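Local coordinates for protein motility-associated killing factor MakB (Vibrio cholerae serotype O1, PDB 6W1W) that probably acts as one component of a three-part cytotoxin structurally similar to alpha-pore-forming toxins, at residues A[41-46]-A[250-255]; A[49-54]-A[144-149]; A[199-204]-A[345-350]. All coordinates share one frame; numbering follows the deposited sequence.

Interaction 1. Residues A[41-46]-A[250-255]; sequences VAKDPN and SEEAQA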
loop_
_atom_site.group_PDB
_atom_site.type_symbol
_atom_site.label_atom_id
_atom_site.label_comp_id
_atom_site.label_asym_id
_atom_site.label_seq_id
_atom_site.Cartn_x
_atom_site.Cartn_y
_atom_site.Cartn_z
ATOM N N VAL A 41 -18.256 -0.664 -26.254
ATOM C CA VAL A 41 -18.710 0.557 -26.908
ATOM C C VAL A 41 -19.593 0.188 -28.092
ATOM O O VAL A 41 -20.074 -0.945 -28.198
ATOM C CB VAL A 41 -17.526 1.437 -27.348
ATOM C CG1 VAL A 41 -16.646 1.755 -26.163
ATOM C CG2 VAL A 41 -16.722 0.754 -28.447
ATOM N N ALA A 42 -19.813 1.146 -28.991
ATOM C CA ALA A 42 -20.651 0.916 -30.164
ATOM C C ALA A 42 -20.066 -0.162 -31.068
ATOM O O ALA A 42 -20.476 -1.326 -31.001
ATOM C CB ALA A 42 -20.836 2.213 -30.954
ATOM N N LYS A 43 -19.120 0.220 -31.933
ATOM C CA LYS A 43 -18.560 -0.741 -32.875
ATOM C C LYS A 43 -17.783 -1.837 -32.156
ATOM O O LYS A 43 -17.699 -2.966 -32.653
ATOM C CB LYS A 43 -17.674 -0.011 -33.889
ATOM C CG LYS A 43 -16.896 -0.925 -34.832
ATOM C CD LYS A 43 -17.820 -1.806 -35.666
ATOM C CE LYS A 43 -17.029 -2.774 -36.542
ATOM N NZ LYS A 43 -17.930 -3.665 -37.327
ATOM N N ASP A 44 -17.243 -1.533 -30.971
ATOM C CA ASP A 44 -16.391 -2.427 -30.196
ATOM C C ASP A 44 -15.179 -2.810 -31.037
ATOM O O ASP A 44 -15.088 -3.947 -31.516
ATOM C CB ASP A 44 -17.172 -3.662 -29.739
ATOM C CG ASP A 44 -16.560 -4.317 -28.522
ATOM O OD1 ASP A 44 -15.502 -3.841 -28.061
ATOM O OD2 ASP A 44 -17.141 -5.303 -28.024
ATOM N N PRO A 45 -14.229 -1.886 -31.237
ATOM C CA PRO A 45 -13.114 -2.159 -32.151
ATOM C C PRO A 45 -12.109 -3.136 -31.566
ATOM O O PRO A 45 -12.306 -3.660 -30.466
ATOM C CB PRO A 45 -12.494 -0.773 -32.366
ATOM C CG PRO A 45 -12.752 -0.076 -31.075
ATOM C CD PRO A 45 -14.098 -0.564 -30.600
ATOM N N ASN A 46 -11.017 -3.378 -32.293
ATOM C CA ASN A 46 -10.083 -4.427 -31.894
ATOM C C ASN A 46 -9.348 -4.065 -30.609
ATOM O O ASN A 46 -9.282 -4.875 -29.676
ATOM C CB ASN A 46 -9.086 -4.715 -33.020
ATOM C CG ASN A 46 -8.074 -5.791 -32.642
ATOM O OD1 ASN A 46 -6.911 -5.496 -32.368
ATOM N ND2 ASN A 46 -8.520 -7.043 -32.619
ATOM N N SER A 250 -15.961 11.649 -30.060
ATOM C CA SER A 250 -16.749 10.524 -30.541
ATOM C C SER A 250 -16.777 9.395 -29.507
ATOM O O SER A 250 -16.079 9.421 -28.488
ATOM C CB SER A 250 -16.191 10.014 -31.867
ATOM O OG SER A 250 -14.812 9.714 -31.743
ATOM N N GLU A 251 -17.597 8.381 -29.796
ATOM C CA GLU A 251 -17.795 7.288 -28.847
ATOM C C GLU A 251 -16.485 6.572 -28.539
ATOM O O GLU A 251 -16.132 6.379 -27.369
ATOM C CB GLU A 251 -18.826 6.302 -29.393
ATOM C CG GLU A 251 -20.248 6.826 -29.402
ATOM C CD GLU A 251 -21.193 5.920 -28.641
ATOM O OE1 GLU A 251 -20.699 5.003 -27.947
ATOM O OE2 GLU A 251 -22.423 6.123 -28.739
ATOM N N GLU A 252 -15.753 6.164 -29.579
ATOM C CA GLU A 252 -14.488 5.472 -29.358
ATOM C C GLU A 252 -13.471 6.381 -28.683
ATOM O O GLU A 252 -12.762 5.954 -27.763
ATOM C CB GLU A 252 -13.935 4.942 -30.681
ATOM C CG GLU A 252 -14.600 3.669 -31.173
ATOM C CD GLU A 252 -13.775 2.951 -32.224
ATOM O OE1 GLU A 252 -12.535 3.123 -32.231
ATOM O OE2 GLU A 252 -14.364 2.212 -33.040
ATOM N N ALA A 253 -13.391 7.640 -29.123
ATOM C CA ALA A 253 -12.432 8.575 -28.549
ATOM C C ALA A 253 -12.654 8.762 -27.054
ATOM O O ALA A 253 -11.689 8.918 -26.296
ATOM C CB ALA A 253 -12.513 9.917 -29.276
ATOM N N GLN A 254 -13.911 8.750 -26.609
ATOM C CA GLN A 254 -14.173 8.805 -25.175
ATOM C C GLN A 254 -13.626 7.568 -24.478
ATOM O O GLN A 254 -12.915 7.673 -23.470
ATOM C CB GLN A 254 -15.671 8.951 -24.910
ATOM C CG GLN A 254 -16.229 10.334 -25.201
ATOM C CD GLN A 254 -17.741 10.372 -25.108
ATOM O OE1 GLN A 254 -18.316 10.181 -24.034
ATOM N NE2 GLN A 254 -18.396 10.604 -26.241
ATOM N N ALA A 255 -13.941 6.384 -25.014
ATOM C CA ALA A 255 -13.423 5.144 -24.440
ATOM C C ALA A 255 -11.905 5.102 -24.505
ATOM O O ALA A 255 -11.250 4.606 -23.579
ATOM C CB ALA A 255 -14.016 3.936 -25.162
#

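Interaction 2. Residues A[49-54]-A[144-149]; sequences VEVRSR and SSIQDG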
loop_
_atom_site.group_PDB
_atom_site.type_symbol
_atom_site.label_atom_id
_atom_site.label_comp_id
_atom_site.label_asym_id
_atom_site.label_seq_id
_atom_site.Cartn_x
_atom_site.Cartn_y
_atom_site.Cartn_z
ATOM N N VAL A 49 -11.389 -4.909 -27.400
ATOM C CA VAL A 49 -11.430 -6.337 -27.090
ATOM C C VAL A 49 -10.066 -6.798 -26.598
ATOM O O VAL A 49 -9.961 -7.624 -25.682
ATOM C CB VAL A 49 -11.895 -7.145 -28.318
ATOM C CG1 VAL A 49 -12.093 -8.611 -27.954
ATOM C CG2 VAL A 49 -13.178 -6.561 -28.887
ATOM N N GLU A 50 -9.002 -6.245 -27.183
ATOM C CA GLU A 50 -7.653 -6.527 -26.710
ATOM C C GLU A 50 -7.442 -6.001 -25.293
ATOM O O GLU A 50 -6.815 -6.671 -24.464
ATOM C CB GLU A 50 -6.636 -5.918 -27.676
ATOM C CG GLU A 50 -5.209 -6.400 -27.491
ATOM C CD GLU A 50 -4.290 -5.908 -28.592
ATOM O OE1 GLU A 50 -4.469 -6.332 -29.754
ATOM O OE2 GLU A 50 -3.395 -5.087 -28.297
ATOM N N VAL A 51 -7.971 -4.812 -24.992
ATOM C CA VAL A 51 -7.759 -4.219 -23.673
ATOM C C VAL A 51 -8.506 -5.005 -22.602
ATOM O O VAL A 51 -7.992 -5.220 -21.497
ATOM C CB VAL A 51 -8.165 -2.732 -23.685
ATOM C CG1 VAL A 51 -8.534 -2.256 -22.296
ATOM C CG2 VAL A 51 -7.029 -1.891 -24.225
ATOM N N ARG A 52 -9.727 -5.450 -22.911
ATOM C CA ARG A 52 -10.485 -6.250 -21.954
ATOM C C ARG A 52 -9.729 -7.518 -21.584
ATOM O O ARG A 52 -9.710 -7.921 -20.414
ATOM C CB ARG A 52 -11.858 -6.603 -22.524
ATOM C CG ARG A 52 -13.030 -6.149 -21.673
ATOM C CD ARG A 52 -14.360 -6.598 -22.269
ATOM N NE ARG A 52 -14.383 -6.458 -23.721
ATOM C CZ ARG A 52 -14.603 -5.315 -24.362
ATOM N NH1 ARG A 52 -14.606 -5.285 -25.686
ATOM N NH2 ARG A 52 -14.820 -4.201 -23.679
ATOM N N SER A 53 -9.094 -8.156 -22.570
ATOM C CA SER A 53 -8.327 -9.365 -22.298
ATOM C C SER A 53 -7.139 -9.076 -21.395
ATOM O O SER A 53 -6.906 -9.798 -20.420
ATOM C CB SER A 53 -7.860 -9.994 -23.609
ATOM O OG SER A 53 -8.969 -10.433 -24.370
ATOM N N ARG A 54 -6.380 -8.019 -21.692
ATOM C CA ARG A 54 -5.156 -7.768 -20.941
ATOM C C ARG A 54 -5.423 -7.303 -19.515
ATOM O O ARG A 54 -4.530 -7.416 -18.668
ATOM C CB ARG A 54 -4.286 -6.763 -21.689
ATOM C CG ARG A 54 -4.103 -7.129 -23.146
ATOM C CD ARG A 54 -2.787 -6.649 -23.721
ATOM N NE ARG A 54 -2.729 -6.917 -25.155
ATOM C CZ ARG A 54 -1.642 -6.773 -25.903
ATOM N NH1 ARG A 54 -0.506 -6.366 -25.360
ATOM N NH2 ARG A 54 -1.694 -7.042 -27.202
ATOM N N SER A 144 0.433 -0.352 -24.287
ATOM C CA SER A 144 0.641 -0.563 -25.715
ATOM C C SER A 144 -0.682 -0.796 -26.438
ATOM O O SER A 144 -0.853 -0.369 -27.587
ATOM C CB SER A 144 1.596 -1.739 -25.929
ATOM O OG SER A 144 1.834 -1.979 -27.308
ATOM N N SER A 145 -1.642 -1.440 -25.766
ATOM C CA SER A 145 -2.888 -1.822 -26.424
ATOM C C SER A 145 -3.806 -0.619 -26.638
ATOM O O SER A 145 -4.428 -0.495 -27.702
ATOM C CB SER A 145 -3.588 -2.909 -25.611
ATOM O OG SER A 145 -4.628 -3.512 -26.356
ATOM N N ILE A 146 -3.919 0.269 -25.642
ATOM C CA ILE A 146 -4.718 1.482 -25.832
ATOM C C ILE A 146 -4.041 2.414 -26.827
ATOM O O ILE A 146 -4.707 3.080 -27.626
ATOM C CB ILE A 146 -4.978 2.192 -24.488
ATOM C CG1 ILE A 146 -3.659 2.564 -23.801
ATOM C CG2 ILE A 146 -5.852 1.345 -23.578
ATOM C CD1 ILE A 146 -3.777 2.833 -22.316
ATOM N N GLN A 147 -2.705 2.456 -26.809
ATOM C CA GLN A 147 -1.951 3.288 -27.741
ATOM C C GLN A 147 -2.321 2.999 -29.188
ATOM O O GLN A 147 -2.320 3.910 -30.023
ATOM C CB GLN A 147 -0.452 3.073 -27.528
ATOM C CG GLN A 147 0.311 4.315 -27.113
ATOM C CD GLN A 147 0.326 5.369 -28.199
ATOM O OE1 GLN A 147 0.264 5.050 -29.385
ATOM N NE2 GLN A 147 0.400 6.635 -27.799
ATOM N N ASP A 148 -2.633 1.743 -29.511
ATOM C CA ASP A 148 -3.087 1.432 -30.861
ATOM C C ASP A 148 -4.436 2.076 -31.148
ATOM O O ASP A 148 -4.664 2.575 -32.255
ATOM C CB ASP A 148 -3.160 -0.082 -31.062
ATOM C CG ASP A 148 -1.794 -0.733 -31.074
ATOM O OD1 ASP A 148 -0.872 -0.165 -31.696
ATOM O OD2 ASP A 148 -1.640 -1.802 -30.449
ATOM N N GLY A 149 -5.341 2.073 -30.164
ATOM C CA GLY A 149 -6.601 2.778 -30.328
ATOM C C GLY A 149 -6.420 4.273 -30.476
ATOM O O GLY A 149 -7.195 4.934 -31.175
#

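Interaction 3. Residues A[199-204]-A[345-350]; sequences ISYGVV and VNTLNN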
loop_
_atom_site.group_PDB
_atom_site.type_symbol
_atom_site.label_atom_id
_atom_site.label_comp_id
_atom_site.label_asym_id
_atom_site.label_seq_id
_atom_site.Cartn_x
_atom_site.Cartn_y
_atom_site.Cartn_z
ATOM N N ILE A 199 -15.453 4.916 -8.710
ATOM C CA ILE A 199 -15.700 5.930 -9.732
ATOM C C ILE A 199 -16.121 5.201 -10.999
ATOM O O ILE A 199 -15.379 4.351 -11.508
ATOM C CB ILE A 199 -14.462 6.799 -9.994
ATOM C CG1 ILE A 199 -13.868 7.315 -8.687
ATOM C CG2 ILE A 199 -14.808 7.956 -10.918
ATOM C CD1 ILE A 199 -12.580 8.089 -8.888
ATOM N N SER A 200 -17.299 5.535 -11.520
ATOM C CA SER A 200 -17.878 4.809 -12.645
ATOM C C SER A 200 -18.006 5.744 -13.839
ATOM O O SER A 200 -18.849 6.647 -13.843
ATOM C CB SER A 200 -19.235 4.206 -12.276
ATOM O OG SER A 200 -20.303 5.021 -12.718
ATOM N N TYR A 201 -17.180 5.515 -14.850
ATOM C CA TYR A 201 -17.189 6.309 -16.065
ATOM C C TYR A 201 -18.138 5.683 -17.080
ATOM O O TYR A 201 -18.611 4.553 -16.918
ATOM C CB TYR A 201 -15.776 6.421 -16.643
ATOM C CG TYR A 201 -14.758 6.928 -15.643
ATOM C CD1 TYR A 201 -14.117 6.056 -14.763
ATOM C CD2 TYR A 201 -14.441 8.274 -15.571
ATOM C CE1 TYR A 201 -13.189 6.517 -13.837
ATOM C CE2 TYR A 201 -13.520 8.744 -14.652
ATOM C CZ TYR A 201 -12.895 7.867 -13.787
ATOM O OH TYR A 201 -11.979 8.349 -12.875
ATOM N N GLY A 202 -18.413 6.441 -18.139
ATOM C CA GLY A 202 -19.308 6.007 -19.197
ATOM C C GLY A 202 -19.079 6.833 -20.443
ATOM O O GLY A 202 -18.385 7.850 -20.423
ATOM N N VAL A 203 -19.676 6.380 -21.543
ATOM C CA VAL A 203 -19.543 7.030 -22.842
ATOM C C VAL A 203 -20.933 7.438 -23.312
ATOM O O VAL A 203 -21.864 6.625 -23.283
ATOM C CB VAL A 203 -18.848 6.111 -23.866
ATOM C CG1 VAL A 203 -19.372 4.684 -23.743
ATOM C CG2 VAL A 203 -19.048 6.637 -25.285
ATOM N N VAL A 204 -21.068 8.688 -23.753
ATOM C CA VAL A 204 -22.371 9.293 -24.007
ATOM C C VAL A 204 -22.558 9.545 -25.499
ATOM O O VAL A 204 -21.602 9.601 -26.276
ATOM C CB VAL A 204 -22.554 10.610 -23.222
ATOM C CG1 VAL A 204 -22.284 10.388 -21.737
ATOM C CG2 VAL A 204 -21.649 11.712 -23.783
ATOM N N VAL A 345 -18.968 7.402 -7.064
ATOM C CA VAL A 345 -18.887 8.668 -7.785
ATOM C C VAL A 345 -19.264 8.381 -9.237
ATOM O O VAL A 345 -18.420 7.996 -10.050
ATOM C CB VAL A 345 -17.495 9.298 -7.674
ATOM C CG1 VAL A 345 -17.482 10.673 -8.314
ATOM C CG2 VAL A 345 -17.056 9.378 -6.224
ATOM N N ASN A 346 -20.535 8.585 -9.571
ATOM C CA ASN A 346 -21.063 8.290 -10.902
ATOM C C ASN A 346 -20.892 9.522 -11.793
ATOM O O ASN A 346 -21.620 10.507 -11.642
ATOM C CB ASN A 346 -22.530 7.878 -10.791
ATOM C CG ASN A 346 -23.109 7.364 -12.101
ATOM O OD1 ASN A 346 -22.673 7.744 -13.188
ATOM N ND2 ASN A 346 -24.118 6.498 -11.997
ATOM N N THR A 347 -19.953 9.457 -12.742
ATOM C CA THR A 347 -19.621 10.628 -13.549
ATOM C C THR A 347 -20.537 10.830 -14.750
ATOM O O THR A 347 -20.574 11.938 -15.299
ATOM C CB THR A 347 -18.171 10.561 -14.043
ATOM O OG1 THR A 347 -18.055 9.573 -15.073
ATOM C CG2 THR A 347 -17.227 10.220 -12.897
ATOM N N LEU A 348 -21.266 9.806 -15.188
ATOM C CA LEU A 348 -22.245 10.030 -16.244
ATOM C C LEU A 348 -23.558 10.589 -15.707
ATOM O O LEU A 348 -24.479 10.832 -16.493
ATOM C CB LEU A 348 -22.492 8.739 -17.044
ATOM C CG LEU A 348 -22.980 7.456 -16.363
ATOM C CD1 LEU A 348 -24.238 6.938 -17.045
ATOM C CD2 LEU A 348 -21.896 6.381 -16.366
ATOM N N ASN A 349 -23.656 10.810 -14.391
ATOM C CA ASN A 349 -24.816 11.443 -13.779
ATOM C C ASN A 349 -24.459 12.612 -12.872
ATOM O O ASN A 349 -25.370 13.271 -12.359
ATOM C CB ASN A 349 -25.624 10.416 -12.966
ATOM C CG ASN A 349 -26.321 9.394 -13.842
ATOM O OD1 ASN A 349 -27.426 9.630 -14.331
ATOM N ND2 ASN A 349 -25.683 8.247 -14.037
ATOM N N ASN A 350 -23.170 12.886 -12.659
ATOM C CA ASN A 350 -22.685 13.860 -11.678
ATOM C C ASN A 350 -23.217 13.591 -10.274
ATOM O O ASN A 350 -23.257 14.496 -9.439
ATOM C CB ASN A 350 -23.012 15.295 -12.093
ATOM C CG ASN A 350 -21.954 15.898 -12.996
ATOM O OD1 ASN A 350 -20.846 15.368 -13.120
ATOM N ND2 ASN A 350 -22.284 17.022 -13.620
#

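Interaction 1. Residues A[41-46]-A[250-255]
P45 and E252 meet tip to tip, the pyrrolidine ring of the proline set against the carboxylate of the glutamate. CG of P45 comes to 3.4 Å from CD of E252, while CB of P45 lies 3.6 Å from E252 OE2. The contact is van der Waals in kind, ring methylenes against a carboxylate. The E252 side chain reaches it because it runs extended beyond CG, with CD anti to CA (chi2 -162°). Its OE2 also passes 4.1 Å from CB of K43, whose remaining side chain leads away.

The apolar part of the contact is V41 on A255, with V41 CG1 3.6 Å from A255 CB. F211 of strand 209-220 touches both of these side chains, and W47 covers A255 and E252 from helix 46-66.

Two helix starts are brought together here: P45 holds the N-cap position of helix 46-66, and S250 that of helix 251-270. The loop entering the first helix is thus laid against the opening turn of the second, at the surface near one end of the elongated helical body. E251 and E252 are the first two residues of helix 251-270, where a negative charge would be expected to suit the helix dipole.

Polar contact across the pair is loose. E251 OE1 stays 4.1 Å from A42 N, too long for a bond. The firmer polar links lead to other parts of the chain: S250 OG is hydrogen-bonded to E156 OE1, and D44 OD1 forms a salt bridge with R52 NH1.

Interaction 2. Residues A[49-54]-A[144-149]
S145 and E50 join two neighbouring helices of the bundle, 100-151 and 46-66, which run antiparallel here: the axes of the two short segments lie 167° apart in direction and approach to 9.2 Å. Long antiparallel helices packed in this way make up the elongated body of alpha-pore-forming toxins, to which MakB is structurally similar.

The polar part centres on OE2 of E50. S145 OG donates a hydrogen bond to E50 OE2 at 2.8 Å, coming from above the carboxylate plane, 36° out of it. The glutamate gets there with CG anti to its backbone N (chi1 -166°) and an extended chain beyond. R54 NH2, from one helical turn along the same helix, forms a salt bridge of 2.8 Å with E50 OE2. A hydroxyl and a guanidinium therefore grip one carboxylate oxygen, which should restrict the swing of the E50 side chain. D148 adds a second negative charge, its OD2 4.3 Å from E50 OE2; the positive charge of R54 would be expected to offset the repulsion in part.

The apolar part lies beside this cluster. V51 and I146 cross obliquely through their branch methyls, CG2 of V51 lying 3.5 Å from CG2 of I146. L142 of helix 100-151 also packs on V51, and T259 and I263 of helix 251-270 touch I146, which ties this seam to a third helix.

The flat group of R54 is partly covered by the serine that binds its carboxylate partner: CB of S145 sits 4.1 Å above one face of the R54 guanidinium, offset toward the rim.

Interaction 3. Residues A[199-204]-A[345-350]
The carbonyl oxygen of S200 takes two hydrogen bonds from T347, one from the backbone and one from the side chain. T347 N donates to S200 O at 3.2 Å, with an N-H...O angle of 161°, and T347 OG1 donates to S200 O at 3.3 Å. Both donors come from the same face of the carbonyl plane. OG1 lies between the backbone N and the carbonyl carbon of T347 (chi1 73°), within range of the same oxygen as its own amide.

The amide of S200 is satisfied by the strand itself: S200 N reaches V345 O at 3.1 Å, with an angle of 166°. V345 O also receives a CA-H...O contact from I199 CA at 3.4 Å. V345 also bonds to T198, one residue back along strand 193-203, while I199 bonds outward to F214 of strand 209-220.

Where strand 338-346 gives way to a turn, N349 ND2 lies 3.2 Å from N346 OD1, above its carbonyl plane, a doubtful bond because the two amide nitrogens also crowd each other; L348 N adds a weak bond to N346 OD1. S200 OG stays 3.6 Å from N346 OD1, a van der Waals neighbour on the sheet face that these two residues share.

Around the bonds, apolar groups close in: I199 CG2 meets T347 CG2 obliquely, and L348 CD2 lies 3.8 Å from the carbonyl O of Y201 and beside the backbone of G202. The ring of Y201 packs on helices 157-176 and 251-270.

I199 with V345 and S200 with N346 form parallel bridges, joining the hairpin 193-220 to the C-terminal strand pair in a mixed sheet, consistent with the beta-tongue head region of soluble alpha-pore-forming toxins.

Overall arrangement
From the N terminus, the chain passes through helix 9-35 to the loop 41-46, enters helix 46-66 and later returns along helix 100-151, where interaction 2 closes the loop between residues 49-54 and 144-149. The hairpin strand 193-203 follows, and then helix 251-270 closes interaction 1, so interaction 2 is nested inside it. Interaction 3, 199-204 with 345-350, opens before 250-255 and closes near the C terminus; it crosses interaction 1 and follows interaction 2 in series. A salt bridge from the loop 41-46 to helix 46-66 joins interactions 1 and 2, while Q254 OE1 with V204 N probably links 1 and 3. Helical bundle and sheet are thereby joined at one end.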